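Local coordinates for protein interleukin-20 receptor subunit beta (Homo sapiens, PDB 6DF3) that pairs with IL20RA to form a receptor for IL19, IL20 and IL24, and with IL22RA1 for IL20 and IL24, at residues P2-L7 and L18-V23; G27-Y32 and L57-E62; Y32-Q37 and L77-T82. The protein carries 1 engineered substitution. All coordinates share one frame; numbering follows the deposited sequence.

Interaction 1: P2-L7 and L18-V23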
ATOM      1  N   PRO C   2      -9.548 -30.106 -29.089  1.00103.60           N
ATOM      2  CA  PRO C   2     -10.572 -29.939 -28.036  1.00 99.73           C
ATOM      3  C   PRO C   2     -10.270 -28.792 -27.064  1.00 92.72           C
ATOM      4  O   PRO C   2      -9.113 -28.646 -26.653  1.00 93.13           O
ATOM      5  CB  PRO C   2     -10.472 -31.278 -27.273  1.00102.32           C
ATOM      6  CG  PRO C   2     -10.068 -32.288 -28.340  1.00109.73           C
ATOM      7  CD  PRO C   2      -9.421 -31.534 -29.481  1.00109.91           C
ATOM      8  N   ALA C   3     -11.262 -27.995 -26.672  1.00 86.03           N
ATOM      9  CA  ALA C   3     -11.015 -27.019 -25.573  1.00 80.46           C
ATOM     10  C   ALA C   3     -10.936 -27.732 -24.230  1.00 78.95           C
ATOM     11  O   ALA C   3     -11.503 -28.816 -24.062  1.00 82.80           O
ATOM     12  CB  ALA C   3     -12.076 -25.968 -25.528  1.00 76.75           C
ATOM     13  N   PRO C   4     -10.193 -27.161 -23.273  1.00 76.21           N
ATOM     14  CA  PRO C   4     -10.170 -27.756 -21.922  1.00 74.53           C
ATOM     15  C   PRO C   4     -11.545 -27.646 -21.247  1.00 72.76           C
ATOM     16  O   PRO C   4     -12.245 -26.688 -21.509  1.00 71.13           O
ATOM     17  CB  PRO C   4      -9.138 -26.892 -21.153  1.00 72.11           C
ATOM     18  CG  PRO C   4      -8.648 -25.850 -22.119  1.00 71.15           C
ATOM     19  CD  PRO C   4      -9.466 -25.879 -23.361  1.00 72.17           C
ATOM     20  N   GLN C   5     -11.894 -28.619 -20.408  1.00 74.17           N
ATOM     21  CA  GLN C   5     -13.201 -28.764 -19.795  1.00 73.60           C
ATOM     22  C   GLN C   5     -13.001 -28.846 -18.289  1.00 71.94           C
ATOM     23  O   GLN C   5     -11.863 -28.939 -17.819  1.00 70.22           O
ATOM     24  CB  GLN C   5     -13.890 -30.029 -20.324  1.00 82.16           C
ATOM     25  CG  GLN C   5     -14.276 -30.020 -21.825  1.00 86.15           C
ATOM     26  CD  GLN C   5     -15.170 -28.830 -22.226  1.00 87.86           C
ATOM     27  OE1 GLN C   5     -16.013 -28.394 -21.448  1.00 92.67           O
ATOM     28  NE2 GLN C   5     -14.966 -28.284 -23.432  1.00 88.73           N
ATOM     29  N   ASN C   6     -14.110 -28.783 -17.547  1.00 70.39           N
ATOM     30  CA  ASN C   6     -14.137 -28.945 -16.094  1.00 69.09           C
ATOM     31  C   ASN C   6     -13.267 -27.864 -15.394  1.00 64.32           C
ATOM     32  O   ASN C   6     -12.393 -28.140 -14.614  1.00 60.45           O
ATOM     33  CB  ASN C   6     -13.759 -30.392 -15.733  1.00 77.25           C
ATOM     34  CG  ASN C   6     -14.565 -31.438 -16.567  1.00 87.91           C
ATOM     35  OD1 ASN C   6     -14.095 -32.032 -17.582  1.00 88.38           O
ATOM     36  ND2 ASN C   6     -15.816 -31.615 -16.170  1.00 94.50           N
ATOM     37  N   LEU C   7     -13.512 -26.615 -15.733  1.00 59.95           N
ATOM     38  CA  LEU C   7     -12.795 -25.519 -15.137  1.00 57.34           C
ATOM     39  C   LEU C   7     -13.335 -25.256 -13.773  1.00 57.96           C
ATOM     40  O   LEU C   7     -14.574 -25.172 -13.608  1.00 56.73           O
ATOM     41  CB  LEU C   7     -12.988 -24.233 -15.911  1.00 55.65           C
ATOM     42  CG  LEU C   7     -11.990 -24.068 -17.046  1.00 56.24           C
ATOM     43  CD1 LEU C   7     -12.133 -25.156 -18.078  1.00 61.72           C
ATOM     44  CD2 LEU C   7     -12.165 -22.720 -17.669  1.00 55.06           C
ATOM     45  N   LEU C  18      -6.482 -21.851 -10.681  1.00 52.52           N
ATOM     46  CA  LEU C  18      -7.421 -22.254 -11.730  1.00 52.42           C
ATOM     47  C   LEU C  18      -6.989 -23.625 -12.218  1.00 57.74           C
ATOM     48  O   LEU C  18      -5.778 -23.879 -12.238  1.00 62.79           O
ATOM     49  CB  LEU C  18      -7.429 -21.250 -12.876  1.00 52.68           C
ATOM     50  CG  LEU C  18      -8.319 -21.576 -14.093  1.00 52.09           C
ATOM     51  CD1 LEU C  18      -9.754 -21.511 -13.641  1.00 51.71           C
ATOM     52  CD2 LEU C  18      -8.049 -20.605 -15.222  1.00 51.78           C
ATOM     53  N   MET C  19      -7.949 -24.516 -12.544  1.00 57.23           N
ATOM     54  CA  MET C  19      -7.687 -25.993 -12.825  1.00 63.04           C
ATOM     55  C   MET C  19      -8.655 -26.435 -13.861  1.00 61.45           C
ATOM     56  O   MET C  19      -9.732 -25.883 -13.943  1.00 57.12           O
ATOM     57  CB  MET C  19      -7.880 -26.950 -11.637  1.00 64.68           C
ATOM     58  CG  MET C  19      -6.983 -26.614 -10.441  1.00 69.85           C
ATOM     59  SD  MET C  19      -7.276 -27.499  -8.865  1.00 74.44           S
ATOM     60  CE  MET C  19      -9.061 -27.707  -8.908  1.00 76.16           C
ATOM     61  N   TRP C  20      -8.228 -27.384 -14.671  1.00 61.54           N
ATOM     62  CA  TRP C  20      -9.043 -27.911 -15.749  1.00 64.63           C
ATOM     63  C   TRP C  20      -8.570 -29.343 -16.019  1.00 68.02           C
ATOM     64  O   TRP C  20      -7.511 -29.730 -15.555  1.00 66.74           O
ATOM     65  CB  TRP C  20      -8.968 -26.982 -16.980  1.00 62.76           C
ATOM     66  CG  TRP C  20      -7.564 -26.677 -17.445  1.00 64.98           C
ATOM     67  CD1 TRP C  20      -6.856 -27.393 -18.316  1.00 69.06           C
ATOM     68  CD2 TRP C  20      -6.718 -25.580 -17.056  1.00 63.61           C
ATOM     69  NE1 TRP C  20      -5.622 -26.848 -18.511  1.00 70.39           N
ATOM     70  CE2 TRP C  20      -5.505 -25.726 -17.750  1.00 67.88           C
ATOM     71  CE3 TRP C  20      -6.869 -24.499 -16.202  1.00 61.55           C
ATOM     72  CZ2 TRP C  20      -4.425 -24.826 -17.615  1.00 67.65           C
ATOM     73  CZ3 TRP C  20      -5.795 -23.602 -16.043  1.00 62.45           C
ATOM     74  CH2 TRP C  20      -4.589 -23.769 -16.764  1.00 65.43           C
ATOM     75  N   SER C  21      -9.361 -30.129 -16.750  1.00 73.18           N
ATOM     76  CA  SER C  21      -8.917 -31.442 -17.202  1.00 79.13           C
ATOM     77  C   SER C  21      -7.955 -31.267 -18.386  1.00 80.27           C
ATOM     78  O   SER C  21      -8.166 -30.407 -19.216  1.00 78.33           O
ATOM     79  CB  SER C  21     -10.075 -32.310 -17.694  1.00 82.80           C
ATOM     80  OG  SER C  21     -11.124 -32.299 -16.778  1.00 82.23           O
ATOM     81  N   PRO C  22      -6.921 -32.113 -18.468  1.00 83.47           N
ATOM     82  CA  PRO C  22      -6.000 -31.950 -19.569  1.00 86.23           C
ATOM     83  C   PRO C  22      -6.614 -32.354 -20.893  1.00 88.92           C
ATOM     84  O   PRO C  22      -7.407 -33.292 -20.950  1.00 92.61           O
ATOM     85  CB  PRO C  22      -4.859 -32.907 -19.206  1.00 89.65           C
ATOM     86  CG  PRO C  22      -5.512 -33.954 -18.375  1.00 91.10           C
ATOM     87  CD  PRO C  22      -6.467 -33.173 -17.537  1.00 85.39           C
ATOM     88  N   VAL C  23      -6.227 -31.660 -21.943  1.00 89.00           N
ATOM     89  CA  VAL C  23      -6.660 -31.997 -23.275  1.00 93.60           C
ATOM     90  C   VAL C  23      -5.770 -33.108 -23.804  1.00101.36           C
ATOM     91  O   VAL C  23      -4.545 -33.036 -23.681  1.00 98.90           O
ATOM     92  CB  VAL C  23      -6.613 -30.779 -24.191  1.00 92.89           C
ATOM     93  CG1 VAL C  23      -6.818 -31.166 -25.648  1.00 97.69           C
ATOM     94  CG2 VAL C  23      -7.663 -29.785 -23.706  1.00 90.83           C
TER

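Interaction 2: G27-Y32 and L57-E62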
ATOM      1  N   GLY C  27       1.246 -37.974 -28.728  1.00149.53           N
ATOM      2  CA  GLY C  27       2.163 -37.264 -29.639  1.00150.65           C
ATOM      3  C   GLY C  27       2.990 -36.162 -28.982  1.00146.77           C
ATOM      4  O   GLY C  27       4.115 -36.428 -28.530  1.00148.08           O
ATOM      5  N   GLU C  28       2.409 -34.946 -28.908  1.00141.33           N
ATOM      6  CA  GLU C  28       3.094 -33.700 -28.489  1.00135.05           C
ATOM      7  C   GLU C  28       2.572 -33.226 -27.150  1.00129.10           C
ATOM      8  O   GLU C  28       1.551 -33.724 -26.688  1.00130.14           O
ATOM      9  CB  GLU C  28       2.958 -32.622 -29.591  1.00132.85           C
ATOM     10  CG  GLU C  28       3.969 -32.855 -30.741  1.00139.70           C
ATOM     11  CD  GLU C  28       3.564 -32.274 -32.101  1.00139.96           C
ATOM     12  OE1 GLU C  28       3.176 -31.079 -32.182  1.00136.37           O
ATOM     13  OE2 GLU C  28       3.641 -33.022 -33.099  1.00143.54           O
ATOM     14  N   THR C  29       3.265 -32.296 -26.496  1.00124.65           N
ATOM     15  CA  THR C  29       2.803 -31.861 -25.197  1.00119.32           C
ATOM     16  C   THR C  29       1.993 -30.596 -25.360  1.00112.59           C
ATOM     17  O   THR C  29       2.407 -29.648 -26.042  1.00112.05           O
ATOM     18  CB  THR C  29       3.882 -31.610 -24.123  1.00121.11           C
ATOM     19  OG1 THR C  29       4.089 -30.187 -23.932  1.00118.96           O
ATOM     20  CG2 THR C  29       5.167 -32.403 -24.355  1.00123.71           C
ATOM     21  N   VAL C  30       0.843 -30.582 -24.709  1.00106.83           N
ATOM     22  CA  VAL C  30      -0.084 -29.471 -24.841  1.00100.38           C
ATOM     23  C   VAL C  30       0.309 -28.347 -23.889  1.00 95.27           C
ATOM     24  O   VAL C  30       0.712 -28.602 -22.725  1.00 91.44           O
ATOM     25  CB  VAL C  30      -1.535 -29.921 -24.598  1.00 98.93           C
ATOM     26  CG1 VAL C  30      -2.493 -28.719 -24.569  1.00 92.20           C
ATOM     27  CG2 VAL C  30      -1.932 -30.940 -25.673  1.00104.84           C
ATOM     28  N   TYR C  31       0.212 -27.120 -24.414  1.00 94.76           N
ATOM     29  CA  TYR C  31       0.339 -25.895 -23.600  1.00 92.12           C
ATOM     30  C   TYR C  31      -1.009 -25.174 -23.412  1.00 82.08           C
ATOM     31  O   TYR C  31      -1.944 -25.348 -24.195  1.00 81.92           O
ATOM     32  CB  TYR C  31       1.418 -24.992 -24.233  1.00 97.72           C
ATOM     33  CG  TYR C  31       2.861 -25.564 -24.105  1.00102.82           C
ATOM     34  CD1 TYR C  31       3.417 -25.837 -22.821  1.00103.15           C
ATOM     35  CD2 TYR C  31       3.671 -25.802 -25.236  1.00106.92           C
ATOM     36  CE1 TYR C  31       4.708 -26.357 -22.679  1.00107.07           C
ATOM     37  CE2 TYR C  31       4.979 -26.321 -25.092  1.00111.66           C
ATOM     38  CZ  TYR C  31       5.480 -26.583 -23.813  1.00110.79           C
ATOM     39  OH  TYR C  31       6.739 -27.065 -23.606  1.00119.36           O
ATOM     40  N   TYR C  32      -1.119 -24.389 -22.364  1.00 74.31           N
ATOM     41  CA  TYR C  32      -2.385 -23.708 -22.067  1.00 70.09           C
ATOM     42  C   TYR C  32      -2.150 -22.212 -21.914  1.00 67.38           C
ATOM     43  O   TYR C  32      -1.090 -21.827 -21.442  1.00 72.21           O
ATOM     44  CB  TYR C  32      -2.990 -24.280 -20.752  1.00 67.19           C
ATOM     45  CG  TYR C  32      -3.255 -25.746 -20.820  1.00 69.14           C
ATOM     46  CD1 TYR C  32      -4.338 -26.224 -21.527  1.00 69.37           C
ATOM     47  CD2 TYR C  32      -2.389 -26.674 -20.218  1.00 72.34           C
ATOM     48  CE1 TYR C  32      -4.578 -27.580 -21.652  1.00 73.15           C
ATOM     49  CE2 TYR C  32      -2.632 -28.045 -20.318  1.00 75.27           C
ATOM     50  CZ  TYR C  32      -3.737 -28.486 -21.047  1.00 75.71           C
ATOM     51  OH  TYR C  32      -4.006 -29.817 -21.210  1.00 81.05           O
ATOM     52  N   LEU C  57       1.171 -19.818 -22.394  1.00 93.74           N
ATOM     53  CA  LEU C  57       1.890 -21.021 -22.784  1.00 95.83           C
ATOM     54  C   LEU C  57       2.505 -21.898 -21.621  1.00 96.97           C
ATOM     55  O   LEU C  57       3.428 -22.675 -21.878  1.00100.88           O
ATOM     56  CB  LEU C  57       2.900 -20.656 -23.895  1.00102.75           C
ATOM     57  CG  LEU C  57       2.327 -20.217 -25.276  1.00103.75           C
ATOM     58  CD1 LEU C  57       1.244 -19.133 -25.264  1.00100.05           C
ATOM     59  CD2 LEU C  57       3.459 -19.760 -26.190  1.00108.66           C
ATOM     60  N   THR C  58       1.978 -21.775 -20.378  1.00 92.10           N
ATOM     61  CA  THR C  58       2.108 -22.778 -19.283  1.00 89.52           C
ATOM     62  C   THR C  58       1.733 -24.225 -19.693  1.00 93.69           C
ATOM     63  O   THR C  58       0.931 -24.435 -20.622  1.00 92.18           O
ATOM     64  CB  THR C  58       1.200 -22.411 -18.077  1.00 91.07           C
ATOM     65  OG1 THR C  58       1.307 -23.391 -17.039  1.00 94.08           O
ATOM     66  CG2 THR C  58      -0.294 -22.318 -18.441  1.00 89.32           C
ATOM     67  N   GLU C  59       2.279 -25.213 -18.975  1.00 95.64           N
ATOM     68  CA  GLU C  59       2.227 -26.623 -19.402  1.00101.69           C
ATOM     69  C   GLU C  59       1.243 -27.468 -18.601  1.00 99.22           C
ATOM     70  O   GLU C  59       0.469 -28.205 -19.181  1.00103.26           O
ATOM     71  CB  GLU C  59       3.624 -27.271 -19.362  1.00107.95           C
ATOM     72  CG  GLU C  59       3.718 -28.536 -20.202  1.00114.84           C
ATOM     73  CD  GLU C  59       5.024 -29.316 -20.011  1.00122.43           C
ATOM     74  OE1 GLU C  59       6.087 -28.873 -20.508  1.00124.93           O
ATOM     75  OE2 GLU C  59       4.984 -30.407 -19.393  1.00123.26           O
ATOM     76  N   GLY C  60       1.280 -27.398 -17.278  1.00 96.48           N
ATOM     77  CA  GLY C  60       0.456 -28.306 -16.447  1.00 97.07           C
ATOM     78  C   GLY C  60      -1.008 -27.930 -16.593  1.00 93.85           C
ATOM     79  O   GLY C  60      -1.287 -26.886 -17.168  1.00 86.77           O
ATOM     80  N   PRO C  61      -1.945 -28.742 -16.036  1.00 93.56           N
ATOM     81  CA  PRO C  61      -3.371 -28.432 -16.167  1.00 88.03           C
ATOM     82  C   PRO C  61      -3.858 -27.410 -15.069  1.00 82.88           C
ATOM     83  O   PRO C  61      -4.974 -27.499 -14.574  1.00 75.56           O
ATOM     84  CB  PRO C  61      -4.005 -29.818 -16.031  1.00 90.30           C
ATOM     85  CG  PRO C  61      -3.118 -30.510 -15.026  1.00 93.61           C
ATOM     86  CD  PRO C  61      -1.754 -29.833 -15.052  1.00 94.68           C
ATOM     87  N   GLU C  62      -3.028 -26.421 -14.726  1.00 80.88           N
ATOM     88  CA  GLU C  62      -3.388 -25.435 -13.740  1.00 79.81           C
ATOM     89  C   GLU C  62      -2.604 -24.110 -13.894  1.00 74.35           C
ATOM     90  O   GLU C  62      -1.721 -23.977 -14.732  1.00 73.03           O
ATOM     91  CB  GLU C  62      -3.290 -26.051 -12.330  1.00 81.77           C
ATOM     92  CG  GLU C  62      -1.876 -26.272 -11.870  1.00 90.53           C
ATOM     93  CD  GLU C  62      -1.768 -27.160 -10.632  1.00 95.48           C
ATOM     94  OE1 GLU C  62      -2.410 -28.236 -10.585  1.00101.85           O
ATOM     95  OE2 GLU C  62      -1.002 -26.795  -9.713  1.00 99.00           O
TER

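Interaction 3: Y32-Q37 and L77-T82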
ATOM      1  N   TYR C  32      -1.119 -24.389 -22.364  1.00 74.31           N
ATOM      2  CA  TYR C  32      -2.385 -23.708 -22.067  1.00 70.09           C
ATOM      3  C   TYR C  32      -2.150 -22.212 -21.914  1.00 67.38           C
ATOM      4  O   TYR C  32      -1.090 -21.827 -21.442  1.00 72.21           O
ATOM      5  CB  TYR C  32      -2.990 -24.280 -20.752  1.00 67.19           C
ATOM      6  CG  TYR C  32      -3.255 -25.746 -20.820  1.00 69.14           C
ATOM      7  CD1 TYR C  32      -4.338 -26.224 -21.527  1.00 69.37           C
ATOM      8  CD2 TYR C  32      -2.389 -26.674 -20.218  1.00 72.34           C
ATOM      9  CE1 TYR C  32      -4.578 -27.580 -21.652  1.00 73.15           C
ATOM     10  CE2 TYR C  32      -2.632 -28.045 -20.318  1.00 75.27           C
ATOM     11  CZ  TYR C  32      -3.737 -28.486 -21.047  1.00 75.71           C
ATOM     12  OH  TYR C  32      -4.006 -29.817 -21.210  1.00 81.05           O
ATOM     13  N   SER C  33      -3.132 -21.374 -22.235  1.00 65.38           N
ATOM     14  CA  SER C  33      -3.064 -19.907 -21.932  1.00 64.20           C
ATOM     15  C   SER C  33      -4.289 -19.508 -21.165  1.00 58.97           C
ATOM     16  O   SER C  33      -5.397 -19.926 -21.510  1.00 59.42           O
ATOM     17  CB  SER C  33      -2.949 -19.059 -23.200  1.00 65.85           C
ATOM     18  OG  SER C  33      -1.901 -19.586 -24.003  1.00 71.84           O
ATOM     19  N   VAL C  34      -4.078 -18.730 -20.113  1.00 55.35           N
ATOM     20  CA  VAL C  34      -5.173 -18.216 -19.312  1.00 53.63           C
ATOM     21  C   VAL C  34      -5.363 -16.688 -19.438  1.00 53.95           C
ATOM     22  O   VAL C  34      -4.389 -15.964 -19.406  1.00 52.19           O
ATOM     23  CB  VAL C  34      -4.966 -18.549 -17.847  1.00 49.44           C
ATOM     24  CG1 VAL C  34      -6.105 -17.994 -17.023  1.00 46.48           C
ATOM     25  CG2 VAL C  34      -4.813 -20.042 -17.687  1.00 54.51           C
ATOM     26  N   GLU C  35      -6.617 -16.230 -19.544  1.00 51.34           N
ATOM     27  CA  GLU C  35      -6.913 -14.800 -19.509  1.00 50.76           C
ATOM     28  C   GLU C  35      -8.055 -14.515 -18.539  1.00 48.09           C
ATOM     29  O   GLU C  35      -8.784 -15.434 -18.212  1.00 48.52           O
ATOM     30  CB  GLU C  35      -7.286 -14.323 -20.882  1.00 52.38           C
ATOM     31  CG  GLU C  35      -6.105 -14.410 -21.815  1.00 55.32           C
ATOM     32  CD  GLU C  35      -6.428 -13.876 -23.202  1.00 61.97           C
ATOM     33  OE1 GLU C  35      -7.628 -13.712 -23.529  1.00 61.98           O
ATOM     34  OE2 GLU C  35      -5.463 -13.654 -23.986  1.00 72.46           O
ATOM     35  N   TYR C  36      -8.192 -13.257 -18.083  1.00 46.24           N
ATOM     36  CA  TYR C  36      -9.214 -12.888 -17.073  1.00 42.28           C
ATOM     37  C   TYR C  36      -9.799 -11.543 -17.356  1.00 43.97           C
ATOM     38  O   TYR C  36      -9.242 -10.768 -18.158  1.00 45.71           O
ATOM     39  CB  TYR C  36      -8.584 -12.854 -15.676  1.00 44.15           C
ATOM     40  CG  TYR C  36      -7.539 -11.744 -15.433  1.00 40.99           C
ATOM     41  CD1 TYR C  36      -6.255 -11.901 -15.804  1.00 48.18           C
ATOM     42  CD2 TYR C  36      -7.894 -10.531 -14.857  1.00 44.39           C
ATOM     43  CE1 TYR C  36      -5.277 -10.913 -15.577  1.00 47.57           C
ATOM     44  CE2 TYR C  36      -6.967  -9.502 -14.640  1.00 42.92           C
ATOM     45  CZ  TYR C  36      -5.656  -9.711 -14.996  1.00 45.62           C
ATOM     46  OH  TYR C  36      -4.742  -8.719 -14.861  1.00 45.73           O
ATOM     47  N   GLN C  37     -10.947 -11.306 -16.756  1.00 44.06           N
ATOM     48  CA  GLN C  37     -11.587 -10.008 -16.631  1.00 44.97           C
ATOM     49  C   GLN C  37     -12.032  -9.854 -15.200  1.00 45.12           C
ATOM     50  O   GLN C  37     -12.606 -10.793 -14.606  1.00 42.33           O
ATOM     51  CB  GLN C  37     -12.934  -9.995 -17.365  1.00 46.81           C
ATOM     52  CG  GLN C  37     -12.785 -10.175 -18.837  1.00 51.76           C
ATOM     53  CD  GLN C  37     -14.090  -9.997 -19.599  1.00 49.89           C
ATOM     54  OE1 GLN C  37     -15.121 -10.507 -19.175  1.00 50.48           O
ATOM     55  NE2 GLN C  37     -14.026  -9.360 -20.741  1.00 48.15           N
ATOM     56  N   LEU C  77     -12.647 -15.933 -15.863  1.00 43.46           N
ATOM     57  CA  LEU C  77     -11.397 -16.558 -16.261  1.00 44.89           C
ATOM     58  C   LEU C  77     -11.706 -17.468 -17.466  1.00 48.22           C
ATOM     59  O   LEU C  77     -12.783 -18.031 -17.559  1.00 47.96           O
ATOM     60  CB  LEU C  77     -10.893 -17.357 -15.094  1.00 48.07           C
ATOM     61  CG  LEU C  77     -10.321 -16.529 -13.934  1.00 47.87           C
ATOM     62  CD1 LEU C  77     -10.324 -17.393 -12.688  1.00 50.91           C
ATOM     63  CD2 LEU C  77      -8.910 -16.146 -14.311  1.00 51.17           C
ATOM     64  N   ARG C  78     -10.801 -17.510 -18.437  1.00 47.93           N
ATOM     65  CA  ARG C  78     -10.910 -18.426 -19.535  1.00 51.15           C
ATOM     66  C   ARG C  78      -9.573 -19.031 -19.906  1.00 52.86           C
ATOM     67  O   ARG C  78      -8.527 -18.428 -19.722  1.00 53.63           O
ATOM     68  CB  ARG C  78     -11.502 -17.735 -20.737  1.00 52.51           C
ATOM     69  CG  ARG C  78     -10.675 -16.617 -21.302  1.00 51.20           C
ATOM     70  CD  ARG C  78     -11.350 -16.029 -22.551  1.00 51.69           C
ATOM     71  NE  ARG C  78     -10.448 -15.158 -23.267  1.00 52.05           N
ATOM     72  CZ  ARG C  78     -10.794 -14.468 -24.347  1.00 55.94           C
ATOM     73  NH1 ARG C  78     -11.995 -14.575 -24.873  1.00 55.68           N
ATOM     74  NH2 ARG C  78      -9.919 -13.677 -24.910  1.00 56.80           N
ATOM     75  N   VAL C  79      -9.609 -20.200 -20.478  1.00 54.14           N
ATOM     76  CA  VAL C  79      -8.374 -20.918 -20.774  1.00 57.20           C
ATOM     77  C   VAL C  79      -8.446 -21.600 -22.124  1.00 60.58           C
ATOM     78  O   VAL C  79      -9.511 -22.010 -22.560  1.00 56.78           O
ATOM     79  CB  VAL C  79      -8.077 -21.948 -19.693  1.00 59.72           C
ATOM     80  CG1 VAL C  79      -9.168 -23.008 -19.661  1.00 63.11           C
ATOM     81  CG2 VAL C  79      -6.701 -22.603 -19.901  1.00 62.07           C
ATOM     82  N   ARG C  80      -7.325 -21.704 -22.813  1.00 63.53           N
ATOM     83  CA  ARG C  80      -7.330 -22.464 -24.060  1.00 67.79           C
ATOM     84  C   ARG C  80      -6.055 -23.254 -24.194  1.00 71.38           C
ATOM     85  O   ARG C  80      -5.084 -23.013 -23.485  1.00 69.65           O
ATOM     86  CB  ARG C  80      -7.515 -21.537 -25.259  1.00 70.81           C
ATOM     87  CG  ARG C  80      -6.285 -20.717 -25.661  1.00 74.04           C
ATOM     88  CD  ARG C  80      -6.518 -19.865 -26.905  1.00 77.73           C
ATOM     89  NE  ARG C  80      -5.439 -18.885 -27.018  1.00 82.58           N
ATOM     90  CZ  ARG C  80      -5.378 -17.909 -27.925  1.00 84.02           C
ATOM     91  NH1 ARG C  80      -6.308 -17.774 -28.860  1.00 79.76           N
ATOM     92  NH2 ARG C  80      -4.351 -17.060 -27.890  1.00 87.65           N
ATOM     93  N   ALA C  81      -6.069 -24.197 -25.125  1.00 76.67           N
ATOM     94  CA  ALA C  81      -4.947 -25.056 -25.342  1.00 83.50           C
ATOM     95  C   ALA C  81      -4.334 -24.740 -26.686  1.00 87.10           C
ATOM     96  O   ALA C  81      -5.046 -24.373 -27.604  1.00 85.66           O
ATOM     97  CB  ALA C  81      -5.402 -26.492 -25.291  1.00 88.93           C
ATOM     98  N   THR C  82      -3.007 -24.864 -26.745  1.00 92.29           N
ATOM     99  CA  THR C  82      -2.202 -24.729 -27.967  1.00100.77           C
ATOM    100  C   THR C  82      -1.292 -25.944 -28.200  1.00105.93           C
ATOM    101  O   THR C  82      -0.820 -26.614 -27.255  1.00100.58           O
ATOM    102  CB  THR C  82      -1.284 -23.467 -27.985  1.00103.68           C
ATOM    103  OG1 THR C  82      -0.728 -23.215 -26.685  1.00101.53           O
ATOM    104  CG2 THR C  82      -2.061 -22.232 -28.428  1.00101.97           C
TER
HETATM  105  O   HOH W   1      -2.992 -20.668 -26.003  1.00110.56           O

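Interaction 1: P2-L7 and L18-V23
W20 CG stands between the backbone N and the carbonyl carbon (chi1 53°), which brings CG and CD1 of its ring up to P4 CB. At S21, OG lies anti to the carbonyl carbon and beside the backbone N (chi1 -48°), facing N6. The N6 CG takes the same kind of position, and its backbone is left-handed. OD1 of N6 accepts a hydrogen bond from S21 OG at 3.1 Å, with the donor tilted out of the carbonyl plane. Beside it, S21 N donates to Q5 O at 3.0 Å. Two CA-H...O contacts extend this edge: W20 CA meets N6 O, and L7 CA lies 3.3 Å from M19 O. The two segments run in nearly opposite directions. They belong to the first fibronectin type III domain of the extracellular part, where residues 2-7 lead into strand 8-12 and residues 18-23 leave strand 15-19. N6 is a predicted N-glycosylation site, but it carries no glycan here. On the apolar side, P4 CB approaches W20 CD1 obliquely at 3.7 Å. L7 CD1 touches W20 CB at 3.8 Å, the two side chains crossing obliquely. V79 of strand 74-83 packs on P4, L7 and W20. At the far end V23 points its two methyl groups at the prolines. CG2 lies 3.5 Å from P2 O and also reaches P4 N, while CG1 meets P2 CB at 4.0 Å. P4 O accepts a hydrogen bond from S91 OG of strand 86-98.

Interaction 2: G27-Y32 and L57-E62
Y32 and T58 form the close part of this contact. Y32 N donates a hydrogen bond to T58 O at 2.7 Å. T58 CG2 sits between the backbone N and the carbonyl carbon of its own residue and comes 3.1 Å from Y32 O. The Y32 ring turns its CD2 and CE2 side to the loop. CE2 is 3.3 Å from E59 O, which lies at the ring edge near its plane, and CD2 is 3.2 Å from G60 O. This ring is buried, and its OH bonds to V23 N. Here the start of strand 31-37 meets the loop between strands 50-51 and 62-64 in the first fibronectin type III domain. This loop follows C55, whose disulfide to C63 spans it. The other side is exposed, and Y31 meets the loop by packing alone. The Y31 ring has T58 O at its edge, near its plane, and CD1 lies 3.3 Å from L57 O. T29 OG1 lies over one face of this ring, offset toward the rim. E59 CG is anti to the backbone N (chi1 -161°) and approaches Y31 CE1 obliquely at 3.4 Å. Beyond CG the E59 chain stays extended, and OE1 comes no closer than 3.6 Å to Y31 OH. T29 only brushes E59, with OG1 4.1 Å from E59 CG.

Interaction 3: Y32-Q37 and L77-T82
E35 and R78 form a hydrogen-bonded antiparallel pair and a salt bridge. R78 CG stands between its backbone N and carbonyl carbon (chi1 64°), and the chain extends to NE beside E35. R78 NH2 donates to E35 OE1, 2.7 Å away in the guanidinium plane, and NE adds a weak bond to it. Carboxylate and guanidinium are nearly coplanar. E35 N bonds to R78 O at 2.9 Å, and R78 N to E35 O. S33 and R80 form a second such pair by backbone bonds alone: S33 N to R80 O and R80 N to S33 O. A water accepts a weak bond from R80 NE. Its short contact with S33 OG is doubtful, but L57 N bonds weakly to that oxygen. The opposite face of the sheet is largely apolar. V34 CG2 meets V79 CG2 at 3.9 Å, L77 CD2 touches Y36 CB at 3.6 Å, and A81 CB meets the Y32 ring obliquely. Y36 OH hydrogen-bonds to a basic side chain of another protein's chain. R78 also makes cation-pi contacts with W49 and W90. Strands 31-37 and 74-83 are the middle pair of a four-stranded antiparallel sheet, between strands 50-51 and 86-98.

In the fold
All three interactions lie in the first fibronectin type III domain. Interaction 3 is the buried one: two central strands share a regular ladder, with a salt bridge on one face and largely apolar side chains on the other. Interaction 1 is partly buried and joins the N-terminal segment to the end of strand 15-19, with few polar bonds and packing of P2, P4 and L7 against V23 and W20. Interaction 2 is mostly surface, where a loop meets the strand through main-chain oxygens. Interactions 2 and 3 share Y32 and strand 31-37. The Y32 ring meets W20 edge-to-face, which ties both to interaction 1.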